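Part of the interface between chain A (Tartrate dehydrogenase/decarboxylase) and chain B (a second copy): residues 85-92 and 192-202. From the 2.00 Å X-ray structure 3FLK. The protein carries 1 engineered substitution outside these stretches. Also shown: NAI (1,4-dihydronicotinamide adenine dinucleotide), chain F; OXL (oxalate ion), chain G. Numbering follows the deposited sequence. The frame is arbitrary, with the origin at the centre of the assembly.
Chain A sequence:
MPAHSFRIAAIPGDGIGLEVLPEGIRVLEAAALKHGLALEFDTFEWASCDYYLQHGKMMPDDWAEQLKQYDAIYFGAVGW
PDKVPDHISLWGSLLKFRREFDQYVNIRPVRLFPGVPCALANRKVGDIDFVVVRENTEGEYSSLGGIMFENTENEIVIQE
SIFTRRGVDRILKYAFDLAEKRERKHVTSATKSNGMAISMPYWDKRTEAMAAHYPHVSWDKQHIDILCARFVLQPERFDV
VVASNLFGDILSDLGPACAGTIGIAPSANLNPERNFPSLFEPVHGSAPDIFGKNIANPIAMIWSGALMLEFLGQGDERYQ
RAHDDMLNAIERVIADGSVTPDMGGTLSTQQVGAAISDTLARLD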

ATOM      1  N   PRO A  85       0.591 -17.613  16.460  1.00 16.84           N
ATOM      2  CA  PRO A  85       0.154 -16.315  15.931  1.00 16.57           C
ATOM      3  C   PRO A  85       1.300 -15.510  15.298  1.00 16.10           C
ATOM      4  O   PRO A  85       2.429 -15.547  15.793  1.00 15.85           O
ATOM      5  CB  PRO A  85      -0.389 -15.604  17.173  1.00 16.73           C
ATOM      6  CG  PRO A  85      -0.882 -16.726  18.038  1.00 16.89           C
ATOM      7  CD  PRO A  85       0.154 -17.800  17.857  1.00 16.99           C
ATOM      8  N   ASP A  86       0.999 -14.804  14.207  1.00 15.86           N
ATOM      9  CA  ASP A  86       2.007 -14.050  13.449  1.00 15.66           C
ATOM     10  C   ASP A  86       2.675 -12.931  14.255  1.00 15.66           C
ATOM     11  O   ASP A  86       3.859 -12.649  14.060  1.00 15.62           O
ATOM     12  CB  ASP A  86       1.408 -13.478  12.158  1.00 15.67           C
ATOM     13  CG  ASP A  86       1.298 -14.516  11.039  1.00 16.05           C
ATOM     14  OD1 ASP A  86       1.931 -15.594  11.131  1.00 15.10           O
ATOM     15  OD2 ASP A  86       0.570 -14.245  10.060  1.00 15.99           O
ATOM     16  N   HIS A  87       1.925 -12.296  15.154  1.00 15.51           N
ATOM     17  CA  HIS A  87       2.495 -11.228  15.978  1.00 15.51           C
ATOM     18  C   HIS A  87       3.444 -11.781  17.041  1.00 15.46           C
ATOM     19  O   HIS A  87       4.416 -11.125  17.405  1.00 15.57           O
ATOM     20  CB  HIS A  87       1.410 -10.329  16.590  1.00 15.67           C
ATOM     21  CG  HIS A  87       0.592 -10.990  17.655  1.00 15.57           C
ATOM     22  ND1 HIS A  87      -0.470 -11.820  17.373  1.00 15.98           N
ATOM     23  CD2 HIS A  87       0.674 -10.929  19.007  1.00 16.08           C
ATOM     24  CE1 HIS A  87      -1.002 -12.252  18.503  1.00 16.26           C
ATOM     25  NE2 HIS A  87      -0.328 -11.723  19.509  1.00 16.68           N
ATOM     26  N   ILE A  88       3.173 -12.995  17.514  1.00 15.05           N
ATOM     27  CA  ILE A  88       4.056 -13.650  18.479  1.00 14.94           C
ATOM     28  C   ILE A  88       5.373 -14.082  17.824  1.00 14.63           C
ATOM     29  O   ILE A  88       6.448 -13.799  18.354  1.00 14.47           O
ATOM     30  CB  ILE A  88       3.356 -14.833  19.200  1.00 14.87           C
ATOM     31  CG1 ILE A  88       2.249 -14.297  20.119  1.00 15.04           C
ATOM     32  CG2 ILE A  88       4.366 -15.668  19.993  1.00 14.96           C
ATOM     33  CD1 ILE A  88       1.328 -15.360  20.702  1.00 15.48           C
ATOM     34  N   SER A  89       5.285 -14.744  16.670  1.00 14.35           N
ATOM     35  CA  SER A  89       6.475 -15.233  15.972  1.00 14.55           C
ATOM     36  C   SER A  89       7.411 -14.119  15.499  1.00 14.76           C
ATOM     37  O   SER A  89       8.622 -14.196  15.713  1.00 14.65           O
ATOM     38  CB  SER A  89       6.100 -16.161  14.807  1.00 14.39           C
ATOM     39  OG  SER A  89       5.297 -15.504  13.848  1.00 14.02           O
ATOM     40  N   LEU A  90       6.853 -13.082  14.873  1.00 14.96           N
ATOM     41  CA  LEU A  90       7.669 -11.990  14.336  1.00 15.53           C
ATOM     42  C   LEU A  90       8.331 -11.154  15.433  1.00 15.50           C
ATOM     43  O   LEU A  90       9.532 -10.881  15.371  1.00 15.35           O
ATOM     44  CB  LEU A  90       6.853 -11.092  13.396  1.00 15.59           C
ATOM     45  CG  LEU A  90       7.673 -10.195  12.456  1.00 16.28           C
ATOM     46  CD1 LEU A  90       8.292 -11.004  11.325  1.00 17.37           C
ATOM     47  CD2 LEU A  90       6.822  -9.066  11.887  1.00 16.14           C
ATOM     48  N   TRP A  91       7.542 -10.765  16.436  1.00 15.70           N
ATOM     49  CA  TRP A  91       8.030  -9.940  17.540  1.00 15.92           C
ATOM     50  C   TRP A  91       8.979 -10.688  18.469  1.00 16.05           C
ATOM     51  O   TRP A  91       9.820 -10.075  19.128  1.00 16.17           O
ATOM     52  CB  TRP A  91       6.863  -9.338  18.328  1.00 16.13           C
ATOM     53  CG  TRP A  91       6.233  -8.180  17.624  1.00 16.15           C
ATOM     54  CD1 TRP A  91       5.233  -8.227  16.696  1.00 16.43           C
ATOM     55  CD2 TRP A  91       6.572  -6.798  17.781  1.00 16.50           C
ATOM     56  NE1 TRP A  91       4.927  -6.955  16.264  1.00 16.43           N
ATOM     57  CE2 TRP A  91       5.732  -6.061  16.918  1.00 16.27           C
ATOM     58  CE3 TRP A  91       7.506  -6.111  18.567  1.00 16.73           C
ATOM     59  CZ2 TRP A  91       5.801  -4.669  16.816  1.00 17.01           C
ATOM     60  CZ3 TRP A  91       7.571  -4.728  18.466  1.00 16.69           C
ATOM     61  CH2 TRP A  91       6.723  -4.022  17.599  1.00 16.71           C
ATOM     62  N   GLY A  92       8.854 -12.012  18.506  1.00 16.03           N
ATOM     63  CA  GLY A  92       9.716 -12.843  19.336  1.00 16.03           C
ATOM     64  C   GLY A  92      11.032 -13.230  18.688  1.00 16.09           C
ATOM     65  O   GLY A  92      11.880 -13.853  19.332  1.00 16.19           O
TER
HETATM   66  PA  NAI F 402       4.719 -14.757   2.124  1.00 11.31           P
HETATM   67  O1A NAI F 402       5.769 -13.878   1.559  1.00 10.82           O
HETATM   68  O2A NAI F 402       5.286 -15.865   2.914  1.00 10.78           O
HETATM   69  O5B NAI F 402       3.844 -15.361   0.928  1.00 11.90           O
HETATM   70  C5B NAI F 402       3.017 -14.566   0.108  1.00 11.66           C
HETATM   71  C4B NAI F 402       2.767 -15.268  -1.222  1.00 11.70           C
HETATM   72  O4B NAI F 402       3.939 -15.222  -2.015  1.00 12.22           O
HETATM   73  C3B NAI F 402       2.401 -16.734  -1.040  1.00 12.08           C
HETATM   74  O3B NAI F 402       1.384 -17.056  -1.958  1.00 12.34           O
HETATM   75  C2B NAI F 402       3.683 -17.473  -1.370  1.00 12.19           C
HETATM   76  O2B NAI F 402       3.441 -18.733  -1.953  1.00 13.09           O
HETATM   77  C1B NAI F 402       4.403 -16.528  -2.318  1.00 11.45           C
HETATM   78  N9A NAI F 402       5.864 -16.611  -2.147  1.00 11.38           N
HETATM   79  C8A NAI F 402       6.607 -16.091  -1.118  1.00 11.31           C
HETATM   80  N7A NAI F 402       7.906 -16.387  -1.343  1.00 10.91           N
HETATM   81  C5A NAI F 402       8.005 -17.082  -2.492  1.00 11.04           C
HETATM   82  C6A NAI F 402       9.091 -17.624  -3.174  1.00 10.81           C
HETATM   83  N6A NAI F 402      10.325 -17.481  -2.698  1.00 10.24           N
HETATM   84  N1A NAI F 402       8.874 -18.302  -4.357  1.00 11.14           N
HETATM   85  C2A NAI F 402       7.598 -18.444  -4.861  1.00 11.20           C
HETATM   86  N3A NAI F 402       6.529 -17.897  -4.176  1.00 10.83           N
HETATM   87  C4A NAI F 402       6.727 -17.233  -3.011  1.00 10.60           C
HETATM   88  O3  NAI F 402       3.736 -13.808   2.993  1.00 12.15           O
HETATM   89  PN  NAI F 402       2.362 -14.208   3.738  1.00 12.74           P
HETATM   90  O1N NAI F 402       1.696 -15.339   3.058  1.00 13.18           O
HETATM   91  O2N NAI F 402       1.600 -12.946   3.884  1.00 12.90           O
HETATM   92  O5D NAI F 402       2.851 -14.664   5.194  1.00 12.42           O
HETATM   93  C5D NAI F 402       3.216 -15.998   5.484  1.00 12.90           C
HETATM   94  C4D NAI F 402       3.976 -16.054   6.809  1.00 13.07           C
HETATM   95  O4D NAI F 402       5.250 -15.457   6.661  1.00 12.93           O
HETATM   96  C3D NAI F 402       3.283 -15.308   7.942  1.00 13.44           C
HETATM   97  O3D NAI F 402       3.458 -16.066   9.114  1.00 12.91           O
HETATM   98  C2D NAI F 402       4.049 -14.001   8.054  1.00 13.56           C
HETATM   99  O2D NAI F 402       4.032 -13.478   9.361  1.00 13.91           O
HETATM  100  C1D NAI F 402       5.443 -14.437   7.631  1.00 13.37           C
HETATM  101  N1N NAI F 402       6.305 -13.378   7.070  1.00 13.49           N
HETATM  102  C2N NAI F 402       7.573 -13.275   7.570  1.00 13.01           C
HETATM  103  C3N NAI F 402       8.454 -12.319   7.077  1.00 13.82           C
HETATM  104  C7N NAI F 402       9.907 -12.408   7.449  1.00 13.85           C
HETATM  105  O7N NAI F 402      10.366 -13.503   8.211  1.00 14.18           O
HETATM  106  N7N NAI F 402      10.740 -11.446   7.054  1.00 14.27           N
HETATM  107  C4N NAI F 402       8.029 -11.466   6.059  1.00 13.81           C
HETATM  108  C5N NAI F 402       6.736 -11.578   5.548  1.00 13.71           C
HETATM  109  C6N NAI F 402       5.875 -12.547   6.063  1.00 13.50           C
HETATM  110  C1  OXL G 403       7.237  -7.912   6.738  1.00 24.02           C
HETATM  111  C2  OXL G 403       8.522  -7.433   6.221  1.00 23.97           C
HETATM  112  O1  OXL G 403       6.317  -8.167   5.923  1.00 22.59           O
HETATM  113  O2  OXL G 403       9.444  -7.154   7.019  1.00 23.95           O
HETATM  114  O3  OXL G 403       7.082  -8.042   7.973  1.00 24.70           O
HETATM  115  O4  OXL G 403       8.660  -7.308   4.981  1.00 23.69           O
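Chain B, residues 192-202: KSNGMAISMPY

How does the backbone of chain B lie on chain A? The chain A stretch forms a short helix from A:Asp86, with A:Pro85 at its N-cap position. Against one side of this helix chain B lays a loop, B:Lys192 to B:Ile198, which then enters a helix at B:Ser199. The nearest CA atoms across the contact are those of A:His87 and B:Asn194, 4.1 Å apart. The loop is tightened by B:Met196 N, which donates to B:Lys192 O at 3.2 Å. From B:Asn194 the contact runs up the chain A helix to A:Leu90 and A:Trp91, while B:Ala197 and B:Pro201 return to A:His87.

Which polar groups join the chains directly? The indole of A:Trp91 reaches two successive carbonyls of the loop near its ring plane. A:Trp91 NE1 donates weakly to B:Asn194 O at 2.9 Å and to B:Gly195 O at 3.3 Å; one N-H lies between two acceptors and points squarely at neither. A:His87 N also comes within 3.2 Å of B:Ser193 O, but the angle is too poor for a hydrogen bond.

Where do the nonpolar surfaces meet? B:Ala197 CB sits over one face of the A:Trp91 indole, 4.0 Å from the centroid of its five-membered ring, in a CH-pi contact. The same methyl faces A:His87, with B:Ala197 CB 4.2 Å from A:His87 CB. On the imidazole, A:His87 ND1 lies 3.7 Å from B:Pro201 CG. One turn further along the helix from A:Asp86, A:Leu90 CD2 packs 3.7 Å from B:Asn194 CB, while A:Asp86 CB itself is 3.9 Å from B:Asn194 CB, so the base of the asparagine side chain touches both residues.

What do water and the ligands add? Water 1 donates to A:Asp86 OD2 at 2.7 Å and to B:Ser193 OG at 2.9 Å. Water 2 donates to B:Ser193 O at 3.0 Å and is hydrogen-bonded to A:His87 ND1 at 2.9 Å. The dinucleotide bridges the chains through one ribose: NAI O3D donates to A:Asp86 OD1 at 2.6 Å, and B:Asn194 ND2 donates to NAI O2D at 3.0 Å along an almost straight bond. The other end of that amide holds the loop in shape, since B:Asn194 OD1 accepts from B:Gly195 N at 2.7 Å and from B:Lys192 NZ at 2.9 Å. B:Lys192 NZ donates in addition to OXL O1 at 3.2 Å, so the loop that packs on chain A also reaches the oxalate.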

ATOM      1  N   LYS B 192      -2.535  -6.623   8.842  1.00 14.72           N
ATOM      2  CA  LYS B 192      -1.084  -6.647   9.052  1.00 15.46           C
ATOM      3  C   LYS B 192      -0.801  -7.074  10.484  1.00 16.02           C
ATOM      4  O   LYS B 192      -0.198  -6.335  11.274  1.00 16.08           O
ATOM      5  CB  LYS B 192      -0.423  -5.300   8.718  1.00 15.43           C
ATOM      6  CG  LYS B 192       1.064  -5.413   8.334  1.00 16.02           C
ATOM      7  CD  LYS B 192       1.277  -6.460   7.229  1.00 16.95           C
ATOM      8  CE  LYS B 192       2.623  -6.325   6.536  1.00 17.87           C
ATOM      9  NZ  LYS B 192       3.751  -6.831   7.363  1.00 18.17           N
ATOM     10  N   SER B 193      -1.248  -8.285  10.803  1.00 16.70           N
ATOM     11  CA  SER B 193      -1.221  -8.808  12.165  1.00 17.80           C
ATOM     12  C   SER B 193       0.123  -9.387  12.612  1.00 18.70           C
ATOM     13  O   SER B 193       0.196 -10.050  13.649  1.00 19.07           O
ATOM     14  CB  SER B 193      -2.346  -9.832  12.365  1.00 17.81           C
ATOM     15  OG  SER B 193      -2.458 -10.703  11.249  1.00 17.48           O
ATOM     16  N   ASN B 194       1.179  -9.149  11.838  1.00 19.50           N
ATOM     17  CA  ASN B 194       2.526  -9.437  12.323  1.00 20.39           C
ATOM     18  C   ASN B 194       3.220  -8.186  12.856  1.00 21.27           C
ATOM     19  O   ASN B 194       3.668  -8.173  14.001  1.00 21.58           O
ATOM     20  CB  ASN B 194       3.390 -10.208  11.303  1.00 20.15           C
ATOM     21  CG  ASN B 194       3.310  -9.648   9.885  1.00 19.81           C
ATOM     22  OD1 ASN B 194       3.030  -8.468   9.666  1.00 18.88           O
ATOM     23  ND2 ASN B 194       3.574 -10.508   8.911  1.00 19.76           N
ATOM     24  N   GLY B 195       3.267  -7.133  12.042  1.00 22.22           N
ATOM     25  CA  GLY B 195       3.896  -5.866  12.424  1.00 23.42           C
ATOM     26  C   GLY B 195       3.125  -5.034  13.437  1.00 24.46           C
ATOM     27  O   GLY B 195       3.711  -4.497  14.379  1.00 24.27           O
HETATM   28  N   MSE B 196       1.815  -4.908  13.238  1.00 25.30           N
HETATM   29  CA  MSE B 196       0.960  -4.184  14.178  1.00 27.27           C
HETATM   30  C   MSE B 196       0.377  -5.154  15.204  1.00 25.05           C
HETATM   31  O   MSE B 196      -0.655  -5.779  14.967  1.00 25.35           O
HETATM   32  CB  MSE B 196      -0.130  -3.414  13.429  1.00 26.89           C
HETATM   33  CG  MSE B 196       0.308  -2.018  13.007  1.00 29.51           C
HETATM   34 SE   MSE B 196      -0.060  -1.608  11.138  1.00 35.47          SE
HETATM   35  CE  MSE B 196      -2.002  -1.495  11.169  1.00 34.00           C
ATOM     36  N   ALA B 197       1.052  -5.259  16.347  1.00 23.31           N
ATOM     37  CA  ALA B 197       0.832  -6.350  17.303  1.00 21.38           C
ATOM     38  C   ALA B 197      -0.462  -6.288  18.120  1.00 20.15           C
ATOM     39  O   ALA B 197      -0.832  -7.277  18.756  1.00 19.60           O
ATOM     40  CB  ALA B 197       2.036  -6.485  18.232  1.00 21.50           C
ATOM     41  N   ILE B 198      -1.143  -5.145  18.102  1.00 18.58           N
ATOM     42  CA  ILE B 198      -2.358  -4.970  18.911  1.00 17.41           C
ATOM     43  C   ILE B 198      -3.629  -4.769  18.073  1.00 16.57           C
ATOM     44  O   ILE B 198      -4.601  -5.518  18.218  1.00 16.14           O
ATOM     45  CB  ILE B 198      -2.191  -3.849  19.973  1.00 17.47           C
ATOM     46  CG1 ILE B 198      -1.029  -4.187  20.912  1.00 17.77           C
ATOM     47  CG2 ILE B 198      -3.488  -3.663  20.776  1.00 17.13           C
ATOM     48  CD1 ILE B 198      -0.607  -3.060  21.823  1.00 18.89           C
ATOM     49  N   SER B 199      -3.604  -3.767  17.196  1.00 15.51           N
ATOM     50  CA  SER B 199      -4.756  -3.401  16.373  1.00 14.79           C
ATOM     51  C   SER B 199      -5.166  -4.482  15.371  1.00 14.57           C
ATOM     52  O   SER B 199      -6.351  -4.797  15.242  1.00 14.16           O
ATOM     53  CB  SER B 199      -4.476  -2.095  15.626  1.00 14.74           C
ATOM     54  OG  SER B 199      -3.362  -2.235  14.762  1.00 14.04           O
HETATM   55  N   MSE B 200      -4.190  -5.046  14.665  1.00 14.38           N
HETATM   56  CA  MSE B 200      -4.489  -5.982  13.579  1.00 14.71           C
HETATM   57  C   MSE B 200      -4.872  -7.409  14.004  1.00 13.90           C
HETATM   58  O   MSE B 200      -5.758  -7.997  13.392  1.00 13.94           O
HETATM   59  CB  MSE B 200      -3.387  -5.988  12.518  1.00 15.15           C
HETATM   60  CG  MSE B 200      -3.345  -4.740  11.631  1.00 18.12           C
HETATM   61 SE   MSE B 200      -5.024  -4.212  10.745  1.00 26.01          SE
HETATM   62  CE  MSE B 200      -5.738  -5.919  10.251  1.00 25.41           C
ATOM     63  N   PRO B 201      -4.203  -7.981  15.031  1.00 13.50           N
ATOM     64  CA  PRO B 201      -4.736  -9.238  15.567  1.00 13.24           C
ATOM     65  C   PRO B 201      -6.166  -9.091  16.083  1.00 12.99           C
ATOM     66  O   PRO B 201      -6.944 -10.042  16.007  1.00 12.68           O
ATOM     67  CB  PRO B 201      -3.780  -9.561  16.721  1.00 13.29           C
ATOM     68  CG  PRO B 201      -2.506  -8.893  16.335  1.00 13.35           C
ATOM     69  CD  PRO B 201      -2.953  -7.601  15.711  1.00 13.39           C
ATOM     70  N   TYR B 202      -6.504  -7.907  16.595  1.00 12.79           N
ATOM     71  CA  TYR B 202      -7.871  -7.618  17.025  1.00 12.90           C
ATOM     72  C   TYR B 202      -8.841  -7.588  15.842  1.00 12.77           C
ATOM     73  O   TYR B 202      -9.917  -8.186  15.898  1.00 12.78           O
ATOM     74  CB  TYR B 202      -7.944  -6.299  17.798  1.00 13.11           C
ATOM     75  CG  TYR B 202      -9.358  -5.934  18.179  1.00 13.75           C
ATOM     76  CD1 TYR B 202      -9.994  -6.573  19.238  1.00 14.32           C
ATOM     77  CD2 TYR B 202     -10.065  -4.967  17.466  1.00 14.17           C
ATOM     78  CE1 TYR B 202     -11.295  -6.253  19.589  1.00 14.98           C
ATOM     79  CE2 TYR B 202     -11.373  -4.640  17.807  1.00 14.64           C
ATOM     80  CZ  TYR B 202     -11.976  -5.287  18.874  1.00 14.29           C
ATOM     81  OH  TYR B 202     -13.262  -4.974  19.226  1.00 14.51           O
TER
HETATM   82  O   HOH W   1      -1.896 -13.499  10.904  1.00 29.74           O
HETATM   83  O   HOH W   2      -1.371 -12.352  14.673  1.00 25.52           O